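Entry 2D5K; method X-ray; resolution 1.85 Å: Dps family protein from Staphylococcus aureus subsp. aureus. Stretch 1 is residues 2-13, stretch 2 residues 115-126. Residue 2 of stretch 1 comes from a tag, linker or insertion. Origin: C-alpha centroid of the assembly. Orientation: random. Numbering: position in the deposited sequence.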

ATOM      1  N   ALA B   2     -24.469  -9.009  43.821  1.00 41.96           N
ATOM      2  CA  ALA B   2     -24.412  -9.842  42.585  1.00 40.40           C
ATOM      3  C   ALA B   2     -24.946  -9.061  41.391  1.00 39.76           C
ATOM      4  O   ALA B   2     -26.152  -9.029  41.145  1.00 40.92           O
ATOM      5  CB  ALA B   2     -25.223 -11.118  42.781  1.00 40.90           C
ATOM      6  N   SER B   3     -24.041  -8.429  40.651  1.00 37.04           N
ATOM      7  CA  SER B   3     -24.420  -7.645  39.482  1.00 33.74           C
ATOM      8  C   SER B   3     -24.994  -8.543  38.390  1.00 31.51           C
ATOM      9  O   SER B   3     -24.636  -9.717  38.285  1.00 30.58           O
ATOM     10  CB  SER B   3     -23.199  -6.900  38.935  1.00 33.41           C
ATOM     11  OG  SER B   3     -22.599  -6.092  39.936  1.00 33.93           O
ATOM     12  N   ASN B   4     -25.891  -7.990  37.579  1.00 29.71           N
ATOM     13  CA  ASN B   4     -26.492  -8.745  36.486  1.00 28.19           C
ATOM     14  C   ASN B   4     -26.216  -8.035  35.167  1.00 26.63           C
ATOM     15  O   ASN B   4     -25.594  -6.972  35.147  1.00 24.63           O
ATOM     16  CB  ASN B   4     -28.003  -8.895  36.687  1.00 29.55           C
ATOM     17  CG  ASN B   4     -28.698  -7.568  36.887  1.00 32.00           C
ATOM     18  OD1 ASN B   4     -28.458  -6.609  36.155  1.00 31.38           O
ATOM     19  ND2 ASN B   4     -29.578  -7.508  37.881  1.00 33.33           N
ATOM     20  N   GLN B   5     -26.681  -8.624  34.071  1.00 26.03           N
ATOM     21  CA  GLN B   5     -26.460  -8.058  32.745  1.00 25.33           C
ATOM     22  C   GLN B   5     -26.954  -6.621  32.642  1.00 26.17           C
ATOM     23  O   GLN B   5     -26.295  -5.770  32.043  1.00 25.74           O
ATOM     24  CB  GLN B   5     -27.152  -8.912  31.681  1.00 23.98           C
ATOM     25  CG  GLN B   5     -26.807  -8.496  30.263  1.00 22.28           C
ATOM     26  CD  GLN B   5     -25.345  -8.724  29.941  1.00 20.64           C
ATOM     27  OE1 GLN B   5     -24.932  -9.844  29.643  1.00 21.98           O
ATOM     28  NE2 GLN B   5     -24.548  -7.664  30.015  1.00 20.00           N
ATOM     29  N   GLN B   6     -28.118  -6.358  33.226  1.00 26.05           N
ATOM     30  CA  GLN B   6     -28.709  -5.026  33.204  1.00 26.82           C
ATOM     31  C   GLN B   6     -27.766  -3.997  33.821  1.00 25.07           C
ATOM     32  O   GLN B   6     -27.654  -2.872  33.330  1.00 24.96           O
ATOM     33  CB  GLN B   6     -30.042  -5.031  33.961  1.00 29.74           C
ATOM     34  CG  GLN B   6     -31.127  -5.902  33.326  1.00 34.19           C
ATOM     35  CD  GLN B   6     -30.742  -7.373  33.234  1.00 37.31           C
ATOM     36  OE1 GLN B   6     -30.481  -8.027  34.245  1.00 36.79           O
ATOM     37  NE2 GLN B   6     -30.702  -7.897  32.012  1.00 38.87           N
ATOM     38  N   ASP B   7     -27.098  -4.382  34.905  1.00 22.65           N
ATOM     39  CA  ASP B   7     -26.160  -3.489  35.574  1.00 21.51           C
ATOM     40  C   ASP B   7     -25.007  -3.157  34.637  1.00 19.74           C
ATOM     41  O   ASP B   7     -24.503  -2.034  34.631  1.00 20.07           O
ATOM     42  CB  ASP B   7     -25.594  -4.134  36.845  1.00 21.71           C
ATOM     43  CG  ASP B   7     -26.648  -4.349  37.915  1.00 25.00           C
ATOM     44  OD1 ASP B   7     -27.496  -3.454  38.101  1.00 25.95           O
ATOM     45  OD2 ASP B   7     -26.614  -5.407  38.579  1.00 27.41           O
ATOM     46  N   VAL B   8     -24.583  -4.144  33.852  1.00 19.25           N
ATOM     47  CA  VAL B   8     -23.483  -3.940  32.916  1.00 17.85           C
ATOM     48  C   VAL B   8     -23.910  -3.009  31.784  1.00 19.05           C
ATOM     49  O   VAL B   8     -23.145  -2.141  31.366  1.00 17.69           O
ATOM     50  CB  VAL B   8     -22.996  -5.282  32.326  1.00 18.07           C
ATOM     51  CG1 VAL B   8     -21.798  -5.051  31.415  1.00 18.25           C
ATOM     52  CG2 VAL B   8     -22.613  -6.231  33.458  1.00 19.05           C
ATOM     53  N   VAL B   9     -25.132  -3.184  31.290  1.00 17.94           N
ATOM     54  CA  VAL B   9     -25.629  -2.323  30.220  1.00 19.49           C
ATOM     55  C   VAL B   9     -25.611  -0.870  30.688  1.00 20.15           C
ATOM     56  O   VAL B   9     -25.293   0.038  29.922  1.00 19.42           O
ATOM     57  CB  VAL B   9     -27.062  -2.715  29.806  1.00 19.83           C
ATOM     58  CG1 VAL B   9     -27.644  -1.665  28.860  1.00 20.17           C
ATOM     59  CG2 VAL B   9     -27.040  -4.070  29.119  1.00 19.38           C
ATOM     60  N   LYS B  10     -25.952  -0.661  31.955  1.00 20.46           N
ATOM     61  CA  LYS B  10     -25.962   0.672  32.543  1.00 21.85           C
ATOM     62  C   LYS B  10     -24.548   1.259  32.484  1.00 20.82           C
ATOM     63  O   LYS B  10     -24.365   2.437  32.172  1.00 18.50           O
ATOM     64  CB  LYS B  10     -26.446   0.583  33.994  1.00 25.75           C
ATOM     65  CG  LYS B  10     -26.665   1.912  34.696  1.00 33.62           C
ATOM     66  CD  LYS B  10     -25.359   2.565  35.112  1.00 37.98           C
ATOM     67  CE  LYS B  10     -25.614   3.705  36.081  1.00 40.83           C
ATOM     68  NZ  LYS B  10     -26.336   3.220  37.291  1.00 42.55           N
ATOM     69  N   GLU B  11     -23.553   0.430  32.791  1.00 18.50           N
ATOM     70  CA  GLU B  11     -22.158   0.864  32.758  1.00 17.65           C
ATOM     71  C   GLU B  11     -21.715   1.146  31.323  1.00 17.15           C
ATOM     72  O   GLU B  11     -20.963   2.089  31.072  1.00 16.90           O
ATOM     73  CB  GLU B  11     -21.244  -0.204  33.369  1.00 18.87           C
ATOM     74  CG  GLU B  11     -21.418  -0.404  34.868  1.00 20.04           C
ATOM     75  CD  GLU B  11     -21.259   0.887  35.649  1.00 22.72           C
ATOM     76  OE1 GLU B  11     -20.331   1.665  35.334  1.00 20.70           O
ATOM     77  OE2 GLU B  11     -22.057   1.119  36.584  1.00 23.07           O
ATOM     78  N   LEU B  12     -22.172   0.317  30.388  1.00 15.37           N
ATOM     79  CA  LEU B  12     -21.821   0.495  28.983  1.00 16.43           C
ATOM     80  C   LEU B  12     -22.412   1.798  28.445  1.00 17.58           C
ATOM     81  O   LEU B  12     -21.722   2.568  27.769  1.00 16.35           O
ATOM     82  CB  LEU B  12     -22.318  -0.698  28.151  1.00 16.57           C
ATOM     83  CG  LEU B  12     -21.532  -2.006  28.326  1.00 15.94           C
ATOM     84  CD1 LEU B  12     -22.338  -3.185  27.787  1.00 17.07           C
ATOM     85  CD2 LEU B  12     -20.192  -1.893  27.601  1.00 12.94           C
ATOM     86  N   ASN B  13     -23.681   2.052  28.750  1.00 17.06           N
ATOM     87  CA  ASN B  13     -24.319   3.279  28.282  1.00 18.53           C
ATOM     88  C   ASN B  13     -23.700   4.520  28.914  1.00 19.67           C
ATOM     89  O   ASN B  13     -23.643   5.574  28.284  1.00 20.24           O
ATOM     90  CB  ASN B  13     -25.829   3.259  28.549  1.00 19.31           C
ATOM     91  CG  ASN B  13     -26.612   2.695  27.382  1.00 19.61           C
ATOM     92  OD1 ASN B  13     -26.258   2.918  26.222  1.00 21.07           O
ATOM     93  ND2 ASN B  13     -27.687   1.970  27.678  1.00 20.91           N
ATOM     94  N   GLU B 115     -15.296  -4.177  37.529  1.00 18.07           N
ATOM     95  CA  GLU B 115     -15.690  -5.042  38.633  1.00 20.17           C
ATOM     96  C   GLU B 115     -17.119  -5.542  38.439  1.00 18.85           C
ATOM     97  O   GLU B 115     -17.403  -6.722  38.634  1.00 18.31           O
ATOM     98  CB  GLU B 115     -15.573  -4.281  39.954  1.00 23.09           C
ATOM     99  CG  GLU B 115     -16.155  -5.014  41.148  1.00 32.16           C
ATOM    100  CD  GLU B 115     -15.889  -4.293  42.452  1.00 37.73           C
ATOM    101  OE1 GLU B 115     -16.126  -3.066  42.513  1.00 41.01           O
ATOM    102  OE2 GLU B 115     -15.448  -4.954  43.418  1.00 42.34           O
ATOM    103  N   ILE B 116     -18.014  -4.636  38.052  1.00 17.52           N
ATOM    104  CA  ILE B 116     -19.416  -4.978  37.827  1.00 18.17           C
ATOM    105  C   ILE B 116     -19.561  -6.018  36.721  1.00 17.80           C
ATOM    106  O   ILE B 116     -20.278  -7.006  36.875  1.00 18.44           O
ATOM    107  CB  ILE B 116     -20.243  -3.722  37.436  1.00 19.45           C
ATOM    108  CG1 ILE B 116     -20.215  -2.703  38.580  1.00 22.11           C
ATOM    109  CG2 ILE B 116     -21.676  -4.115  37.085  1.00 19.07           C
ATOM    110  CD1 ILE B 116     -20.578  -3.281  39.922  1.00 27.28           C
ATOM    111  N   ALA B 117     -18.879  -5.790  35.605  1.00 17.09           N
ATOM    112  CA  ALA B 117     -18.942  -6.711  34.475  1.00 16.68           C
ATOM    113  C   ALA B 117     -18.456  -8.101  34.871  1.00 16.65           C
ATOM    114  O   ALA B 117     -19.103  -9.107  34.567  1.00 17.72           O
ATOM    115  CB  ALA B 117     -18.110  -6.171  33.321  1.00 15.04           C
ATOM    116  N   GLY B 118     -17.314  -8.153  35.549  1.00 18.30           N
ATOM    117  CA  GLY B 118     -16.763  -9.427  35.974  1.00 20.01           C
ATOM    118  C   GLY B 118     -17.693 -10.162  36.920  1.00 20.61           C
ATOM    119  O   GLY B 118     -17.907 -11.364  36.779  1.00 20.88           O
ATOM    120  N   ASN B 119     -18.254  -9.442  37.887  1.00 22.08           N
ATOM    121  CA  ASN B 119     -19.166 -10.051  38.848  1.00 22.75           C
ATOM    122  C   ASN B 119     -20.433 -10.580  38.183  1.00 22.16           C
ATOM    123  O   ASN B 119     -21.021 -11.563  38.640  1.00 21.09           O
ATOM    124  CB  ASN B 119     -19.534  -9.039  39.937  1.00 25.07           C
ATOM    125  CG  ASN B 119     -18.369  -8.730  40.864  1.00 30.73           C
ATOM    126  OD1 ASN B 119     -18.454  -7.842  41.713  1.00 33.78           O
ATOM    127  ND2 ASN B 119     -17.275  -9.470  40.709  1.00 32.07           N
ATOM    128  N   ALA B 120     -20.847  -9.926  37.102  1.00 19.50           N
ATOM    129  CA  ALA B 120     -22.044 -10.318  36.371  1.00 19.71           C
ATOM    130  C   ALA B 120     -21.748 -11.440  35.382  1.00 18.89           C
ATOM    131  O   ALA B 120     -22.660 -12.017  34.789  1.00 18.40           O
ATOM    132  CB  ALA B 120     -22.614  -9.112  35.636  1.00 20.64           C
ATOM    133  N   GLY B 121     -20.469 -11.748  35.212  1.00 17.52           N
ATOM    134  CA  GLY B 121     -20.085 -12.800  34.291  1.00 18.25           C
ATOM    135  C   GLY B 121     -20.020 -12.319  32.852  1.00 17.98           C
ATOM    136  O   GLY B 121     -19.961 -13.131  31.929  1.00 17.87           O
ATOM    137  N   ASP B 122     -20.049 -11.004  32.651  1.00 15.63           N
ATOM    138  CA  ASP B 122     -19.967 -10.449  31.303  1.00 15.50           C
ATOM    139  C   ASP B 122     -18.500 -10.130  31.080  1.00 14.61           C
ATOM    140  O   ASP B 122     -18.058  -8.992  31.238  1.00 12.84           O
ATOM    141  CB  ASP B 122     -20.797  -9.173  31.174  1.00 16.36           C
ATOM    142  CG  ASP B 122     -20.874  -8.677  29.742  1.00 16.90           C
ATOM    143  OD1 ASP B 122     -20.030  -9.101  28.920  1.00 13.86           O
ATOM    144  OD2 ASP B 122     -21.766  -7.859  29.437  1.00 17.52           O
ATOM    145  N   ASP B 123     -17.745 -11.152  30.709  1.00 14.95           N
ATOM    146  CA  ASP B 123     -16.316 -11.004  30.507  1.00 15.03           C
ATOM    147  C   ASP B 123     -15.953 -10.259  29.231  1.00 14.82           C
ATOM    148  O   ASP B 123     -14.848  -9.731  29.113  1.00 14.53           O
ATOM    149  CB  ASP B 123     -15.675 -12.387  30.555  1.00 17.70           C
ATOM    150  CG  ASP B 123     -16.074 -13.147  31.811  1.00 21.35           C
ATOM    151  OD1 ASP B 123     -15.824 -12.625  32.914  1.00 22.73           O
ATOM    152  OD2 ASP B 123     -16.651 -14.249  31.698  1.00 23.84           O
ATOM    153  N   VAL B 124     -16.882 -10.211  28.283  1.00 14.40           N
ATOM    154  CA  VAL B 124     -16.640  -9.492  27.036  1.00 15.46           C
ATOM    155  C   VAL B 124     -16.684  -7.990  27.325  1.00 15.03           C
ATOM    156  O   VAL B 124     -15.782  -7.248  26.937  1.00 14.36           O
ATOM    157  CB  VAL B 124     -17.698  -9.840  25.968  1.00 14.58           C
ATOM    158  CG1 VAL B 124     -17.603  -8.867  24.792  1.00 14.41           C
ATOM    159  CG2 VAL B 124     -17.478 -11.268  25.476  1.00 13.65           C
ATOM    160  N   SER B 125     -17.732  -7.544  28.009  1.00 14.59           N
ATOM    161  CA  SER B 125     -17.849  -6.125  28.340  1.00 15.03           C
ATOM    162  C   SER B 125     -16.706  -5.732  29.260  1.00 15.22           C
ATOM    163  O   SER B 125     -16.161  -4.633  29.159  1.00 13.90           O
ATOM    164  CB  SER B 125     -19.190  -5.835  29.019  1.00 15.21           C
ATOM    165  OG  SER B 125     -20.264  -6.037  28.112  1.00 15.23           O
ATOM    166  N   GLU B 126     -16.339  -6.640  30.157  1.00 14.40           N
ATOM    167  CA  GLU B 126     -15.247  -6.375  31.082  1.00 14.97           C
ATOM    168  C   GLU B 126     -13.981  -6.087  30.284  1.00 15.07           C
ATOM    169  O   GLU B 126     -13.266  -5.123  30.558  1.00 15.28           O
ATOM    170  CB  GLU B 126     -15.020  -7.579  32.001  1.00 14.92           C
ATOM    171  CG  GLU B 126     -13.873  -7.386  32.983  1.00 16.71           C
ATOM    172  CD  GLU B 126     -13.629  -8.605  33.851  1.00 18.70           C
ATOM    173  OE1 GLU B 126     -14.249  -9.659  33.594  1.00 20.61           O
ATOM    174  OE2 GLU B 126     -12.809  -8.513  34.785  1.00 21.28           O
TER

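Where a helix breaks and restarts, the turn can hold a neighbouring helix by shape and polarity together, and this Dps family protein offers a compact example. The helix of residues 5-13 runs nearly antiparallel to helix 115-120, their axes inclined at 156° and 8.9 Å apart at closest approach, and about 474 Å² of surface is buried between the stretches.

Along stretch 2, the first substantial partner is Ile 116. Its CD1 and CG2 both lie against Ser 3, at 3.5 and 3.6 Å from Ser 3 OG, and CG2 also packs 3.9 Å from Asp 7 CB, so the side chain covers the approach to the opposing helix and its first turn. At Ala 117 the backbones run close: its CA is 5.5 Å from the CA of Val 8, and Val 8 CG2 reaches to 3.8 Å from Ala 117 CA. The chains are closer still at Ala 120, whose CA lies 4.7 Å from Asn 4 CA and 3.3 Å from Ser 3 O in a CA-H...O contact. Its CB also meets Val 8 CG2 at 3.6 Å. Val 8 is thus a knob seated among Ile 116, Ala 117, Ala 120 and Ser 125.

The helix then ends in a Schellman motif at Gly 121, whose positive phi would jam a CB against the preceding carbonyl oxygen. Asp 122 caps the next helix, its OD1 accepting from Ser 125 N at 2.9 Å. Its OD2 accepts from Gln 5 NE2 at 2.8 Å, nearly linearly, in the one hydrogen bond between the stretches, and from Ser 125 OG at 2.7 Å. One carboxylate therefore both caps a helix and bonds to the neighbouring stretch. Ser 125 completes the pocket, its CB 3.6 Å from Val 8 CG1 and its OG 3.5 Å from Leu 12 CD1.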